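Local coordinates for protein purine nucleoside phosphorylase (Grouper iridovirus, PDB 3KHS) that probably catalyses the phosphorolysis of purine nucleosides, splitting them with phosphate into free base and ribose 1-phosphate in purine salvage, at residues I35-E40 with C77-F82; R92-M97 with T218-I223. All coordinates share one frame; numbering follows the deposited sequence.

Interaction 1: residues I35-E40 with C77-F82. With PO4 (phosphate ion), chain G.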
ATOM      1  N   ILE B  35      30.033  12.306   6.027  1.00 49.38           N
ATOM      2  CA  ILE B  35      30.660  10.998   5.977  1.00 50.42           C
ATOM      3  C   ILE B  35      31.545  10.866   4.739  1.00 53.31           C
ATOM      4  O   ILE B  35      32.575  10.195   4.767  1.00 53.71           O
ATOM      5  CB  ILE B  35      29.598   9.872   5.908  1.00 50.04           C
ATOM      6  CG1 ILE B  35      28.684   9.904   7.125  1.00 44.88           C
ATOM      7  CG2 ILE B  35      30.277   8.519   5.815  1.00 53.18           C
ATOM      8  CD1 ILE B  35      27.709   8.723   7.167  1.00 50.28           C
ATOM      9  N   GLY B  36      31.119  11.510   3.655  1.00 54.53           N
ATOM     10  CA  GLY B  36      31.837  11.448   2.396  1.00 55.14           C
ATOM     11  C   GLY B  36      33.216  12.073   2.367  1.00 58.49           C
ATOM     12  O   GLY B  36      34.081  11.627   1.615  1.00 58.81           O
ATOM     13  N   ASP B  37      33.423  13.110   3.171  1.00 59.17           N
ATOM     14  CA  ASP B  37      34.710  13.779   3.228  1.00 61.08           C
ATOM     15  C   ASP B  37      35.767  12.795   3.705  1.00 62.79           C
ATOM     16  O   ASP B  37      36.959  13.044   3.573  1.00 63.53           O
ATOM     17  CB  ASP B  37      34.666  14.953   4.204  1.00 61.82           C
ATOM     18  CG  ASP B  37      33.517  15.906   3.931  1.00 67.80           C
ATOM     19  OD1 ASP B  37      33.106  16.039   2.743  1.00 67.13           O
ATOM     20  OD2 ASP B  37      33.044  16.529   4.916  1.00 63.96           O
ATOM     21  N   SER B  38      35.325  11.677   4.260  1.00 59.57           N
ATOM     22  CA  SER B  38      36.245  10.671   4.751  1.00 62.03           C
ATOM     23  C   SER B  38      36.975   9.899   3.657  1.00 61.87           C
ATOM     24  O   SER B  38      37.931   9.176   3.939  1.00 60.14           O
ATOM     25  CB  SER B  38      35.498   9.687   5.638  1.00 61.76           C
ATOM     26  OG  SER B  38      35.091  10.335   6.822  1.00 74.47           O
ATOM     27  N   LEU B  39      36.526  10.024   2.416  1.00 57.09           N
ATOM     28  CA  LEU B  39      37.195   9.312   1.332  1.00 59.03           C
ATOM     29  C   LEU B  39      38.429  10.051   0.854  1.00 60.03           C
ATOM     30  O   LEU B  39      38.381  11.248   0.581  1.00 57.45           O
ATOM     31  CB  LEU B  39      36.249   9.074   0.152  1.00 57.67           C
ATOM     32  CG  LEU B  39      35.317   7.874   0.330  1.00 56.38           C
ATOM     33  CD1 LEU B  39      34.337   8.142   1.457  1.00 57.19           C
ATOM     34  CD2 LEU B  39      34.589   7.604  -0.961  1.00 51.47           C
ATOM     35  N   GLU B  40      39.529   9.317   0.750  1.00 62.30           N
ATOM     36  CA  GLU B  40      40.806   9.873   0.323  1.00 61.21           C
ATOM     37  C   GLU B  40      41.063   9.683  -1.162  1.00 61.93           C
ATOM     38  O   GLU B  40      40.612   8.700  -1.746  1.00 62.28           O
ATOM     39  CB  GLU B  40      41.934   9.211   1.113  1.00 65.64           C
ATOM     40  CG  GLU B  40      42.026   9.653   2.566  1.00 67.48           C
ATOM     41  CD  GLU B  40      42.998   8.811   3.372  1.00 67.87           C
ATOM     42  OE1 GLU B  40      42.629   7.690   3.791  1.00 65.70           O
ATOM     43  OE2 GLU B  40      44.142   9.269   3.577  1.00 74.54           O
ATOM     44  N   CYS B  77      30.692   6.350  -2.385  1.00 41.08           N
ATOM     45  CA  CYS B  77      29.782   6.922  -1.409  1.00 38.89           C
ATOM     46  C   CYS B  77      28.711   7.802  -2.029  1.00 40.26           C
ATOM     47  O   CYS B  77      29.018   8.723  -2.784  1.00 37.23           O
ATOM     48  CB  CYS B  77      30.561   7.750  -0.396  1.00 35.74           C
ATOM     49  SG  CYS B  77      29.538   8.739   0.778  1.00 38.88           S
ATOM     50  N   MET B  78      27.454   7.501  -1.707  1.00 37.92           N
ATOM     51  CA  MET B  78      26.307   8.265  -2.173  1.00 32.34           C
ATOM     52  C   MET B  78      26.065   9.398  -1.186  1.00 37.83           C
ATOM     53  O   MET B  78      25.785   9.151  -0.018  1.00 42.17           O
ATOM     54  CB  MET B  78      25.052   7.377  -2.221  1.00 37.49           C
ATOM     55  CG  MET B  78      24.860   6.540  -3.532  1.00 27.94           C
ATOM     56  SD  MET B  78      23.358   5.546  -3.591  1.00 35.24           S
ATOM     57  CE  MET B  78      22.114   6.727  -4.060  1.00 19.76           C
ATOM     58  N   LYS B  79      26.208  10.640  -1.640  1.00 40.86           N
ATOM     59  CA  LYS B  79      25.931  11.793  -0.796  1.00 40.12           C
ATOM     60  C   LYS B  79      24.517  12.228  -1.183  1.00 40.96           C
ATOM     61  O   LYS B  79      24.337  13.120  -2.002  1.00 41.05           O
ATOM     62  CB  LYS B  79      26.937  12.923  -1.052  1.00 40.60           C
ATOM     63  CG  LYS B  79      28.248  12.754  -0.280  1.00 39.34           C
ATOM     64  CD  LYS B  79      29.137  13.972  -0.358  1.00 39.06           C
ATOM     65  CE  LYS B  79      28.663  15.089   0.557  1.00 42.86           C
ATOM     66  NZ  LYS B  79      29.744  16.125   0.770  1.00 42.77           N
ATOM     67  N   GLY B  80      23.520  11.559  -0.606  1.00 41.38           N
ATOM     68  CA  GLY B  80      22.138  11.866  -0.907  1.00 38.31           C
ATOM     69  C   GLY B  80      21.550  10.621  -1.523  1.00 41.94           C
ATOM     70  O   GLY B  80      22.246   9.911  -2.242  1.00 43.06           O
ATOM     71  N   ARG B  81      20.282  10.332  -1.237  1.00 40.22           N
ATOM     72  CA  ARG B  81      19.645   9.147  -1.796  1.00 34.60           C
ATOM     73  C   ARG B  81      18.302   9.540  -2.419  1.00 35.15           C
ATOM     74  O   ARG B  81      17.984  10.708  -2.478  1.00 31.62           O
ATOM     75  CB  ARG B  81      19.447   8.091  -0.710  1.00 32.72           C
ATOM     76  CG  ARG B  81      18.667   8.580   0.541  1.00 29.75           C
ATOM     77  CD  ARG B  81      17.739   7.485   1.057  1.00 21.63           C
ATOM     78  NE  ARG B  81      18.504   6.314   1.485  1.00 28.95           N
ATOM     79  CZ  ARG B  81      19.196   6.250   2.614  1.00 27.01           C
ATOM     80  NH1 ARG B  81      19.222   7.297   3.459  1.00 26.64           N
ATOM     81  NH2 ARG B  81      19.874   5.144   2.897  1.00 38.31           N
ATOM     82  N   PHE B  82      17.540   8.567  -2.906  1.00 33.91           N
ATOM     83  CA  PHE B  82      16.245   8.833  -3.516  1.00 36.28           C
ATOM     84  C   PHE B  82      15.156   8.149  -2.687  1.00 35.75           C
ATOM     85  O   PHE B  82      15.369   7.051  -2.176  1.00 39.74           O
ATOM     86  CB  PHE B  82      16.245   8.312  -4.972  1.00 30.82           C
ATOM     87  CG  PHE B  82      17.254   9.000  -5.839  1.00 33.53           C
ATOM     88  CD1 PHE B  82      17.055  10.317  -6.242  1.00 28.44           C
ATOM     89  CD2 PHE B  82      18.477   8.394  -6.127  1.00 33.29           C
ATOM     90  CE1 PHE B  82      18.069  11.030  -6.908  1.00 27.37           C
ATOM     91  CE2 PHE B  82      19.504   9.104  -6.798  1.00 33.96           C
ATOM     92  CZ  PHE B  82      19.296  10.420  -7.183  1.00 27.03           C
TER
HETATM   93  P   PO4 G 291      16.716   9.536   5.212  1.00 37.50           P
HETATM   94  O1  PO4 G 291      17.922   9.642   6.077  1.00 37.10           O
HETATM   95  O2  PO4 G 291      17.132   9.416   3.779  1.00 35.50           O
HETATM   96  O3  PO4 G 291      15.927   8.325   5.584  1.00 36.46           O
HETATM   97  O4  PO4 G 291      15.878  10.752   5.394  1.00 39.15           O
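G36, in a turn of helical backbone angles, faces C77 on strand 73-79 with a CA-CA separation of 6.3 Å, and L39 N closes that turn by bonding to G36 O. The sulfur of C77 does the touching here: chi1 of 172° sets SG anti to the backbone N, and SG ends 3.9 Å from G36 CA, the bare alpha carbon that the glycine offers to it. L39 reaches the same cysteine one atom nearer its backbone, CD2 resting 4.1 Å from C77 CB. At the outer margin D37 and K79 cross at about a right angle; their salt bridge is long, OD1 to NZ 3.9 Å, and makes a loose electrostatic link. No hydrogen bond joins the two segments. C77 bonds through its backbone to I66 and M78 to I26 and C28, which fixes the strand between its neighbours. Past its end, R81 bends at chi2 and chi3 and NH1 donates to O2 of the phosphate ion at 3.0 Å, with an N-H...O angle of 146°. S30, H83, A113 and S217 also bind this ion, a cluster consistent with the phosphate site of the PNP/MTAP phosphorylase family, laid out at the C-terminal end of strand 73-79.

Interaction 2: residues R92-M97 with T218-I223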
ATOM      1  N   ARG B  92      12.889   2.719  -9.335  1.00 36.20           N
ATOM      2  CA  ARG B  92      13.656   3.894  -9.696  1.00 36.43           C
ATOM      3  C   ARG B  92      14.549   4.376  -8.530  1.00 42.49           C
ATOM      4  O   ARG B  92      15.743   4.627  -8.712  1.00 44.02           O
ATOM      5  CB  ARG B  92      12.676   4.987 -10.091  1.00 38.89           C
ATOM      6  CG  ARG B  92      13.264   6.089 -10.846  1.00 48.01           C
ATOM      7  CD  ARG B  92      13.183   5.832 -12.332  1.00 46.11           C
ATOM      8  NE  ARG B  92      14.054   6.800 -12.992  1.00 58.15           N
ATOM      9  CZ  ARG B  92      15.309   6.543 -13.356  1.00 63.17           C
ATOM     10  NH1 ARG B  92      15.855   5.333 -13.154  1.00 58.76           N
ATOM     11  NH2 ARG B  92      16.040   7.524 -13.865  1.00 63.90           N
ATOM     12  N   ALA B  93      13.981   4.499  -7.332  1.00 34.13           N
ATOM     13  CA  ALA B  93      14.751   4.994  -6.186  1.00 37.30           C
ATOM     14  C   ALA B  93      15.820   4.016  -5.757  1.00 34.06           C
ATOM     15  O   ALA B  93      16.713   4.363  -5.004  1.00 26.22           O
ATOM     16  CB  ALA B  93      13.825   5.287  -4.962  1.00 31.93           C
ATOM     17  N   THR B  94      15.720   2.779  -6.213  1.00 34.29           N
ATOM     18  CA  THR B  94      16.720   1.800  -5.822  1.00 34.56           C
ATOM     19  C   THR B  94      17.659   1.463  -6.983  1.00 35.91           C
ATOM     20  O   THR B  94      18.376   0.452  -6.946  1.00 34.42           O
ATOM     21  CB  THR B  94      16.070   0.480  -5.278  1.00 31.03           C
ATOM     22  OG1 THR B  94      15.220  -0.098  -6.273  1.00 21.64           O
ATOM     23  CG2 THR B  94      15.291   0.749  -4.021  1.00 28.05           C
ATOM     24  N   PHE B  95      17.654   2.313  -8.005  1.00 36.36           N
ATOM     25  CA  PHE B  95      18.507   2.118  -9.178  1.00 35.13           C
ATOM     26  C   PHE B  95      19.986   2.229  -8.783  1.00 35.81           C
ATOM     27  O   PHE B  95      20.826   1.488  -9.275  1.00 34.73           O
ATOM     28  CB  PHE B  95      18.176   3.144 -10.274  1.00 29.81           C
ATOM     29  CG  PHE B  95      19.039   3.022 -11.496  1.00 27.60           C
ATOM     30  CD1 PHE B  95      18.938   1.913 -12.328  1.00 30.15           C
ATOM     31  CD2 PHE B  95      20.001   3.988 -11.777  1.00 28.52           C
ATOM     32  CE1 PHE B  95      19.778   1.749 -13.423  1.00 28.82           C
ATOM     33  CE2 PHE B  95      20.846   3.843 -12.856  1.00 25.18           C
ATOM     34  CZ  PHE B  95      20.739   2.720 -13.690  1.00 27.92           C
ATOM     35  N   PRO B  96      20.319   3.166  -7.884  1.00 37.15           N
ATOM     36  CA  PRO B  96      21.731   3.286  -7.488  1.00 32.78           C
ATOM     37  C   PRO B  96      22.259   2.004  -6.820  1.00 34.47           C
ATOM     38  O   PRO B  96      23.449   1.710  -6.896  1.00 38.55           O
ATOM     39  CB  PRO B  96      21.730   4.503  -6.557  1.00 29.60           C
ATOM     40  CG  PRO B  96      20.579   5.343  -7.080  1.00 27.14           C
ATOM     41  CD  PRO B  96      19.515   4.280  -7.347  1.00 30.28           C
ATOM     42  N   MET B  97      21.386   1.229  -6.180  1.00 33.61           N
ATOM     43  CA  MET B  97      21.834  -0.024  -5.569  1.00 39.02           C
ATOM     44  C   MET B  97      22.193  -1.029  -6.656  1.00 39.38           C
ATOM     45  O   MET B  97      23.108  -1.852  -6.481  1.00 40.51           O
ATOM     46  CB  MET B  97      20.764  -0.671  -4.675  1.00 34.24           C
ATOM     47  CG  MET B  97      20.629  -0.066  -3.287  1.00 35.14           C
ATOM     48  SD  MET B  97      22.131  -0.031  -2.334  1.00 37.97           S
ATOM     49  CE  MET B  97      22.663   1.690  -2.594  1.00 31.54           C
ATOM     50  N   THR B 218      15.779   3.400   3.103  1.00 36.63           N
ATOM     51  CA  THR B 218      16.600   2.238   3.463  1.00 26.78           C
ATOM     52  C   THR B 218      16.110   0.832   3.164  1.00 30.30           C
ATOM     53  O   THR B 218      16.824   0.055   2.557  1.00 35.40           O
ATOM     54  CB  THR B 218      16.933   2.314   4.962  1.00 32.34           C
ATOM     55  OG1 THR B 218      17.666   3.523   5.203  1.00 26.08           O
ATOM     56  CG2 THR B 218      17.758   1.097   5.431  1.00 27.24           C
ATOM     57  N   ALA B 219      14.900   0.493   3.602  1.00 32.06           N
ATOM     58  CA  ALA B 219      14.375  -0.855   3.400  1.00 28.42           C
ATOM     59  C   ALA B 219      14.325  -1.306   1.948  1.00 33.05           C
ATOM     60  O   ALA B 219      14.754  -2.416   1.640  1.00 36.30           O
ATOM     61  CB  ALA B 219      12.967  -0.988   4.031  1.00 26.70           C
ATOM     62  N   PRO B 220      13.755  -0.477   1.037  1.00 27.48           N
ATOM     63  CA  PRO B 220      13.724  -0.932  -0.343  1.00 25.90           C
ATOM     64  C   PRO B 220      15.135  -1.047  -0.908  1.00 30.21           C
ATOM     65  O   PRO B 220      15.375  -1.881  -1.763  1.00 35.16           O
ATOM     66  CB  PRO B 220      12.867   0.132  -1.066  1.00 21.34           C
ATOM     67  CG  PRO B 220      13.114   1.329  -0.273  1.00 22.18           C
ATOM     68  CD  PRO B 220      13.036   0.799   1.154  1.00 25.12           C
ATOM     69  N   GLU B 221      16.059  -0.222  -0.434  1.00 26.31           N
ATOM     70  CA  GLU B 221      17.424  -0.288  -0.917  1.00 33.63           C
ATOM     71  C   GLU B 221      18.129  -1.576  -0.475  1.00 37.87           C
ATOM     72  O   GLU B 221      18.883  -2.172  -1.254  1.00 41.06           O
ATOM     73  CB  GLU B 221      18.212   0.922  -0.448  1.00 32.29           C
ATOM     74  CG  GLU B 221      17.793   2.226  -1.111  1.00 24.73           C
ATOM     75  CD  GLU B 221      17.899   3.386  -0.141  1.00 35.24           C
ATOM     76  OE1 GLU B 221      16.901   3.679   0.559  1.00 33.17           O
ATOM     77  OE2 GLU B 221      18.991   3.985  -0.055  1.00 39.29           O
ATOM     78  N   THR B 222      17.893  -2.016   0.757  1.00 32.61           N
ATOM     79  CA  THR B 222      18.530  -3.249   1.226  1.00 33.42           C
ATOM     80  C   THR B 222      17.864  -4.471   0.608  1.00 32.01           C
ATOM     81  O   THR B 222      18.481  -5.526   0.485  1.00 34.31           O
ATOM     82  CB  THR B 222      18.499  -3.380   2.775  1.00 29.46           C
ATOM     83  OG1 THR B 222      17.133  -3.463   3.232  1.00 34.36           O
ATOM     84  CG2 THR B 222      19.176  -2.174   3.407  1.00 22.22           C
ATOM     85  N   ILE B 223      16.602  -4.347   0.225  1.00 31.69           N
ATOM     86  CA  ILE B 223      15.940  -5.479  -0.412  1.00 33.82           C
ATOM     87  C   ILE B 223      16.651  -5.737  -1.748  1.00 32.02           C
ATOM     88  O   ILE B 223      16.926  -6.869  -2.109  1.00 33.30           O
ATOM     89  CB  ILE B 223      14.463  -5.195  -0.749  1.00 32.98           C
ATOM     90  CG1 ILE B 223      13.625  -5.134   0.528  1.00 26.97           C
ATOM     91  CG2 ILE B 223      13.942  -6.276  -1.721  1.00 26.17           C
ATOM     92  CD1 ILE B 223      12.182  -4.729   0.251  1.00 22.15           C
TER
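With chi1 at 59°, T94 leaves CG2 anti to its carbonyl carbon, where the methyl meets P220 and E221, while M97, at chi1 -79°, sets CG beside its own backbone N and then bends at chi2 and chi3. These two groups carry the contact, and no hydrogen bond or charge pair crosses between the segments beside them. T94 CG2 lies 3.5 Å from P220 O, a methyl against a backbone carbonyl, and the same methyl is 3.9 Å from P220 CB and 4.1 Å from E221 CG, so it sits against both residues. M97 approaches E221 by its CG, 3.4 Å from E221 O and 3.9 Å from E221 CB; the methionine chain runs slantwise over that of E221, and V108 of strand 107-116 lies against the methionine. The backbones come closest at T94 and E221, CA to CA 5.4 Å. T94 and T218 both occupy N-cap positions, of helices 95-102 and 219-227, so two helix starts meet above the mixed sheet of the phosphorylase fold. Neither threonine makes a capping bond with its side chain: T94 OG1 bonds instead with the carbonyl of A90, and T218 OG1 with N112. The polar end of E221 belongs to a different network. Its chain bends at chi2, and OE2 pairs with R81, whereas OE1 accepts a weak bond from T218 N at 2.8 Å and 128°. Both oxygens of this buried carboxylate have a partner, though the one at OE1 is weak.

Interaction 1 closes before interaction 2 opens along the chain, and their centres lie about 16 Å apart. Strand 73-79 leads through 80-82 toward helix 90-93, so 77-82 is followed closely in the chain by 92-97, while 218-223 comes 120 residues later. Side chains alternate along the strand: C77 turns to G36 and L39, and the next residue, M78, turns to P96, its CE 3.4 Å from P96 CB. The turn at 35-40 and the 92-97 segment therefore lie against opposite faces of the sheet. R81 NE and E221 OE2 join the two contacts at 2.8 Å; E221, on helix 219-227, thus probably acts as a second-shell residue that positions R81.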